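Local coordinates for uncharacterized protein Dfer_1899 (Dyadobacter fermentans, PDB 5HX0) that is of unknown function but has a six-bladed beta-propeller fold of the sialidase type, consistent with a role in carbohydrate binding or hydrolysis, at residues R209-E214 against E265-E270; V356-G361 against Y383-P388. All blocks are in the same frame, centred on the assembly; numbering follows the deposited sequence.

Contact 1 of 2, residues R209-E214 against E265-E270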
loop_
_atom_site.group_PDB
_atom_site.type_symbol
_atom_site.label_atom_id
_atom_site.label_comp_id
_atom_site.label_asym_id
_atom_site.label_seq_id
_atom_site.Cartn_x
_atom_site.Cartn_y
_atom_site.Cartn_z
ATOM N N ARG A 209 -16.789 -6.047 -10.840
ATOM C CA ARG A 209 -17.320 -6.191 -9.494
ATOM C C ARG A 209 -18.485 -7.167 -9.568
ATOM O O ARG A 209 -19.394 -6.987 -10.386
ATOM C CB ARG A 209 -17.779 -4.854 -8.885
ATOM C CG ARG A 209 -18.232 -4.973 -7.394
ATOM C CD ARG A 209 -19.688 -5.509 -7.245
ATOM N NE ARG A 209 -20.118 -5.567 -5.847
ATOM C CZ ARG A 209 -21.262 -6.103 -5.428
ATOM N NH1 ARG A 209 -21.565 -6.061 -4.128
ATOM N NH2 ARG A 209 -22.099 -6.701 -6.289
ATOM N N GLY A 210 -18.468 -8.170 -8.703
ATOM C CA GLY A 210 -19.531 -9.162 -8.654
ATOM C C GLY A 210 -18.995 -10.477 -8.134
ATOM O O GLY A 210 -17.789 -10.696 -8.055
ATOM N N ALA A 211 -19.924 -11.360 -7.766
ATOM C CA ALA A 211 -19.548 -12.659 -7.229
ATOM C C ALA A 211 -19.210 -13.640 -8.347
ATOM O O ALA A 211 -19.930 -13.734 -9.356
ATOM C CB ALA A 211 -20.672 -13.235 -6.362
HETATM N N MSE A 212 -18.103 -14.360 -8.161
HETATM C CA MSE A 212 -17.801 -15.567 -8.910
HETATM C C MSE A 212 -18.627 -16.686 -8.309
HETATM O O MSE A 212 -19.241 -16.493 -7.263
HETATM C CB MSE A 212 -16.310 -15.913 -8.820
HETATM C CG MSE A 212 -15.393 -14.830 -9.315
HETATM SE SE MSE A 212 -13.552 -15.369 -8.942
HETATM C CE MSE A 212 -12.602 -13.991 -9.922
ATOM N N TYR A 213 -18.631 -17.866 -8.938
ATOM C CA TYR A 213 -19.344 -18.995 -8.350
ATOM C C TYR A 213 -18.586 -20.278 -8.672
ATOM O O TYR A 213 -18.118 -20.472 -9.798
ATOM C CB TYR A 213 -20.801 -19.054 -8.853
ATOM C CG TYR A 213 -21.675 -19.995 -8.056
ATOM C CD1 TYR A 213 -21.778 -21.342 -8.408
ATOM C CD2 TYR A 213 -22.376 -19.547 -6.945
ATOM C CE1 TYR A 213 -22.563 -22.208 -7.678
ATOM C CE2 TYR A 213 -23.176 -20.409 -6.205
ATOM C CZ TYR A 213 -23.255 -21.735 -6.576
ATOM O OH TYR A 213 -24.035 -22.609 -5.860
ATOM N N GLU A 214 -18.428 -21.133 -7.670
ATOM C CA GLU A 214 -17.783 -22.425 -7.880
ATOM C C GLU A 214 -18.868 -23.421 -8.294
ATOM O O GLU A 214 -19.737 -23.765 -7.495
ATOM C CB GLU A 214 -17.047 -22.868 -6.615
ATOM C CG GLU A 214 -16.263 -24.179 -6.802
ATOM C CD GLU A 214 -15.628 -24.691 -5.506
ATOM O OE1 GLU A 214 -15.958 -24.184 -4.408
ATOM O OE2 GLU A 214 -14.795 -25.616 -5.596
ATOM N N GLU A 265 -21.395 -4.407 -14.073
ATOM C CA GLU A 265 -21.205 -5.224 -12.866
ATOM C C GLU A 265 -22.177 -6.405 -12.844
ATOM O O GLU A 265 -23.377 -6.237 -13.076
ATOM C CB GLU A 265 -21.385 -4.344 -11.629
ATOM C CG GLU A 265 -20.308 -3.319 -11.586
ATOM C CD GLU A 265 -20.497 -2.296 -10.498
ATOM O OE1 GLU A 265 -21.617 -2.161 -9.954
ATOM O OE2 GLU A 265 -19.512 -1.610 -10.193
ATOM N N ALA A 266 -21.660 -7.604 -12.583
ATOM C CA ALA A 266 -22.457 -8.818 -12.721
ATOM C C ALA A 266 -22.040 -9.825 -11.668
ATOM O O ALA A 266 -20.841 -10.045 -11.468
ATOM C CB ALA A 266 -22.274 -9.429 -14.118
ATOM N N SER A 267 -23.020 -10.437 -11.004
ATOM C CA SER A 267 -22.782 -11.598 -10.148
ATOM C C SER A 267 -23.324 -12.842 -10.833
ATOM O O SER A 267 -24.396 -12.799 -11.441
ATOM C CB SER A 267 -23.446 -11.423 -8.778
ATOM O OG SER A 267 -22.680 -10.544 -7.951
ATOM N N VAL A 268 -22.603 -13.950 -10.728
ATOM C CA VAL A 268 -22.989 -15.166 -11.428
ATOM C C VAL A 268 -23.381 -16.212 -10.394
ATOM O O VAL A 268 -22.960 -16.155 -9.232
ATOM C CB VAL A 268 -21.873 -15.668 -12.375
ATOM C CG1 VAL A 268 -20.662 -16.249 -11.592
ATOM C CG2 VAL A 268 -22.446 -16.668 -13.407
ATOM N N TYR A 269 -24.218 -17.161 -10.817
ATOM C CA TYR A 269 -24.788 -18.149 -9.910
ATOM C C TYR A 269 -25.107 -19.423 -10.694
ATOM O O TYR A 269 -25.504 -19.356 -11.857
ATOM C CB TYR A 269 -26.050 -17.558 -9.237
ATOM C CG TYR A 269 -26.706 -18.487 -8.249
ATOM C CD1 TYR A 269 -26.161 -18.665 -6.986
ATOM C CD2 TYR A 269 -27.871 -19.182 -8.580
ATOM C CE1 TYR A 269 -26.743 -19.536 -6.071
ATOM C CE2 TYR A 269 -28.477 -20.055 -7.661
ATOM C CZ TYR A 269 -27.887 -20.225 -6.406
ATOM O OH TYR A 269 -28.423 -21.078 -5.467
ATOM N N GLU A 270 -24.914 -20.581 -10.068
ATOM C CA GLU A 270 -25.318 -21.851 -10.662
ATOM C C GLU A 270 -26.440 -22.438 -9.829
ATOM O O GLU A 270 -26.304 -22.562 -8.604
ATOM C CB GLU A 270 -24.151 -22.833 -10.730
ATOM C CG GLU A 270 -24.454 -24.096 -11.539
ATOM C CD GLU A 270 -23.321 -25.099 -11.415
ATOM O OE1 GLU A 270 -23.191 -25.721 -10.335
ATOM O OE2 GLU A 270 -22.526 -25.219 -12.365
HETATM O O HOH W 1 -19.288 -12.790 -11.922
HETATM O O HOH W 2 -24.130 -25.321 -7.621
#
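Arg209-Glu214 runs alongside Glu265-Glu270 in the same direction, a parallel backbone contact between two neighbouring blades of a sialidase-like beta-propeller. Strand 262-270 is an edge strand of its four-stranded sheet. The other segment leads into strand 213-214, at the edge of the preceding sheet, and the contact is mostly buried. Ala266 N donates to Arg209 O (3.2 Å), and Val268 N donates to Ala211 O (3.0 Å). Between these two bonds a side chain takes over from the backbone: Ala211 N gives a nearly straight bond of 2.9 Å to Ser267 OG, which also bonds Met314 O. Gly210 lies close to the other strand, with a CA-H...O contact from its CA to Ala266 O. Its backbone angles would jam a side chain against the preceding carbonyl. A water lies within hydrogen-bonding reach of both Ala211 O and Ala266 O. Farther along, Tyr213 lies over the backbone of the neighbouring strand, its CG anti to its own backbone N (chi1 -167°). Tyr269 lies beside it, pointing the same way, with the ring planes 67° apart. Tyr213 CE2 reaches Tyr269 CD1 at 3.5 Å. One face of the Tyr213 ring carries Glu270 N, 3.6 Å above its centre.

Contact 2 of 2, residues V356-G361 against Y383-P388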
loop_
_atom_site.group_PDB
_atom_site.type_symbol
_atom_site.label_atom_id
_atom_site.label_comp_id
_atom_site.label_asym_id
_atom_site.label_seq_id
_atom_site.Cartn_x
_atom_site.Cartn_y
_atom_site.Cartn_z
ATOM N N VAL A 356 -37.090 -4.370 2.059
ATOM C CA VAL A 356 -36.416 -3.071 2.120
ATOM C C VAL A 356 -35.567 -3.039 3.384
ATOM O O VAL A 356 -36.100 -3.023 4.498
ATOM C CB VAL A 356 -37.411 -1.899 2.060
ATOM C CG1 VAL A 356 -36.650 -0.576 2.049
ATOM C CG2 VAL A 356 -38.285 -2.000 0.792
ATOM N N LEU A 357 -34.237 -3.022 3.227
ATOM C CA LEU A 357 -33.369 -3.095 4.405
ATOM C C LEU A 357 -32.975 -1.721 4.954
ATOM O O LEU A 357 -32.838 -1.559 6.172
ATOM C CB LEU A 357 -32.098 -3.900 4.087
ATOM C CG LEU A 357 -32.313 -5.352 3.650
ATOM C CD1 LEU A 357 -30.988 -5.997 3.284
ATOM C CD2 LEU A 357 -33.017 -6.154 4.751
ATOM N N ARG A 358 -32.769 -0.730 4.094
ATOM C CA ARG A 358 -32.346 0.601 4.527
ATOM C C ARG A 358 -33.022 1.633 3.645
ATOM O O ARG A 358 -33.116 1.445 2.429
ATOM C CB ARG A 358 -30.811 0.819 4.438
ATOM C CG ARG A 358 -29.949 -0.111 5.277
ATOM C CD ARG A 358 -30.073 0.193 6.767
ATOM N NE ARG A 358 -29.482 1.456 7.195
ATOM C CZ ARG A 358 -28.314 1.556 7.829
ATOM N NH1 ARG A 358 -27.591 0.472 8.087
ATOM N NH2 ARG A 358 -27.873 2.735 8.217
ATOM N N THR A 359 -33.486 2.721 4.263
ATOM C CA THR A 359 -34.052 3.858 3.544
ATOM C C THR A 359 -33.406 5.174 3.952
ATOM O O THR A 359 -33.849 6.233 3.484
ATOM C CB THR A 359 -35.573 3.965 3.788
ATOM O OG1 THR A 359 -35.812 4.080 5.193
ATOM C CG2 THR A 359 -36.304 2.727 3.275
ATOM N N ASP A 360 -32.382 5.143 4.811
ATOM C CA ASP A 360 -31.851 6.336 5.464
ATOM C C ASP A 360 -30.554 6.846 4.839
ATOM O O ASP A 360 -29.798 7.574 5.500
ATOM C CB ASP A 360 -31.632 6.060 6.957
ATOM C CG ASP A 360 -30.722 4.847 7.219
ATOM O OD1 ASP A 360 -30.801 3.846 6.470
ATOM O OD2 ASP A 360 -29.932 4.894 8.189
ATOM N N GLY A 361 -30.265 6.486 3.590
ATOM C CA GLY A 361 -29.005 6.911 2.989
ATOM C C GLY A 361 -28.972 8.410 2.737
ATOM O O GLY A 361 -29.992 9.039 2.444
ATOM N N TYR A 383 -22.838 -4.074 3.196
ATOM C CA TYR A 383 -22.885 -3.057 2.147
ATOM C C TYR A 383 -22.043 -1.893 2.639
ATOM O O TYR A 383 -21.587 -1.891 3.784
ATOM C CB TYR A 383 -24.326 -2.609 1.818
ATOM C CG TYR A 383 -25.212 -2.447 3.035
ATOM C CD1 TYR A 383 -25.221 -1.255 3.766
ATOM C CD2 TYR A 383 -26.026 -3.499 3.470
ATOM C CE1 TYR A 383 -26.032 -1.112 4.892
ATOM C CE2 TYR A 383 -26.847 -3.353 4.592
ATOM C CZ TYR A 383 -26.829 -2.166 5.297
ATOM O OH TYR A 383 -27.628 -2.032 6.405
ATOM N N TYR A 384 -21.795 -0.916 1.764
ATOM C CA TYR A 384 -21.260 0.331 2.282
ATOM C C TYR A 384 -22.363 1.376 2.248
ATOM O O TYR A 384 -23.402 1.210 1.587
ATOM C CB TYR A 384 -19.975 0.799 1.553
ATOM C CG TYR A 384 -20.157 1.566 0.248
ATOM C CD1 TYR A 384 -20.533 0.908 -0.917
ATOM C CD2 TYR A 384 -19.893 2.948 0.175
ATOM C CE1 TYR A 384 -20.679 1.603 -2.139
ATOM C CE2 TYR A 384 -20.045 3.657 -1.047
ATOM C CZ TYR A 384 -20.435 2.963 -2.200
ATOM O OH TYR A 384 -20.593 3.630 -3.415
ATOM N N PHE A 385 -22.177 2.416 3.055
ATOM C CA PHE A 385 -23.317 3.256 3.392
ATOM C C PHE A 385 -22.835 4.639 3.794
ATOM O O PHE A 385 -21.655 4.853 4.084
ATOM C CB PHE A 385 -24.152 2.640 4.528
ATOM C CG PHE A 385 -25.615 2.956 4.420
ATOM C CD1 PHE A 385 -26.379 2.361 3.430
ATOM C CD2 PHE A 385 -26.222 3.851 5.304
ATOM C CE1 PHE A 385 -27.740 2.640 3.307
ATOM C CE2 PHE A 385 -27.563 4.152 5.197
ATOM C CZ PHE A 385 -28.336 3.554 4.194
ATOM N N ASN A 386 -23.771 5.584 3.785
ATOM C CA ASN A 386 -23.565 6.894 4.382
ATOM C C ASN A 386 -24.932 7.409 4.806
ATOM O O ASN A 386 -25.937 7.159 4.129
ATOM C CB ASN A 386 -22.906 7.920 3.446
ATOM C CG ASN A 386 -23.854 8.417 2.368
ATOM O OD1 ASN A 386 -24.556 9.415 2.556
ATOM N ND2 ASN A 386 -23.907 7.699 1.233
ATOM N N VAL A 387 -24.952 8.098 5.941
ATOM C CA VAL A 387 -26.108 8.867 6.403
ATOM C C VAL A 387 -25.784 10.349 6.206
ATOM O O VAL A 387 -24.616 10.691 5.964
ATOM C CB VAL A 387 -26.439 8.536 7.870
ATOM C CG1 VAL A 387 -26.837 7.090 8.022
ATOM C CG2 VAL A 387 -25.266 8.864 8.784
ATOM N N PRO A 388 -26.762 11.261 6.272
ATOM C CA PRO A 388 -26.458 12.684 6.032
ATOM C C PRO A 388 -25.349 13.201 6.935
ATOM O O PRO A 388 -25.334 12.954 8.144
ATOM C CB PRO A 388 -27.793 13.385 6.314
ATOM C CG PRO A 388 -28.823 12.356 5.972
ATOM C CD PRO A 388 -28.210 11.011 6.356
#
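Arg358 joins the outer strand of one beta-propeller blade to Tyr383 and Phe385 in the next, through its guanidinium group. It sits at a classic beta bulge, where Leu357 and Arg358 both face Ile337 of the adjacent strand. The charged interactions come first. Arg358 grips Asp360 of its own segment side-on: NE bonds OD1 at 2.8 Å and NH2 bonds OD2 at 3.0 Å, each oxygen using its syn lone pair. This salt bridge would fix the rotation of the guanidinium. Across the contact, Arg358 NH1 donates to Tyr383 OH at 3.0 Å, with the oxygen 23° out of the guanidinium plane. The guanidinium and Tyr383 ring planes are 79° apart, and Ser397 is a second partner of the hydroxyl. The cation-pi contact is with Phe385. Arg358 CZ lies over one face of that ring, offset toward the rim and 4.1 Å from its centroid. The planes are not parallel, being 43° apart. Apolar and weaker contacts complete the join. Arg358 CB packs against CE1 and CZ of Phe385, and Val387 CG1 meets Asp360 OD2. At the end of segment 356-361, Gly361 CA makes a CA-H...O contact of 3.3 Å with Asn386 O.

Both contacts join successive sheets of the same propeller, but at different depths. The centre of contact 1 is about 8 Å from the centre of the chain, and the contact is largely buried; that of contact 2 is about 18 Å from it, and the contact is partly buried. Their centres lie 23 Å apart, and their nearest atoms are about 7 Å apart without touching. Along the chain they follow in series. Strand 367-375 lies between the segments of contact 2 in sequence, and its Tyr368 and Trp370 touch Arg209 of contact 1. No active site is established. A tetraethylene glycol lies about 4 Å from the Glu265 side chain and an acetate about 3 Å from that of Glu270, both probably from crystallisation.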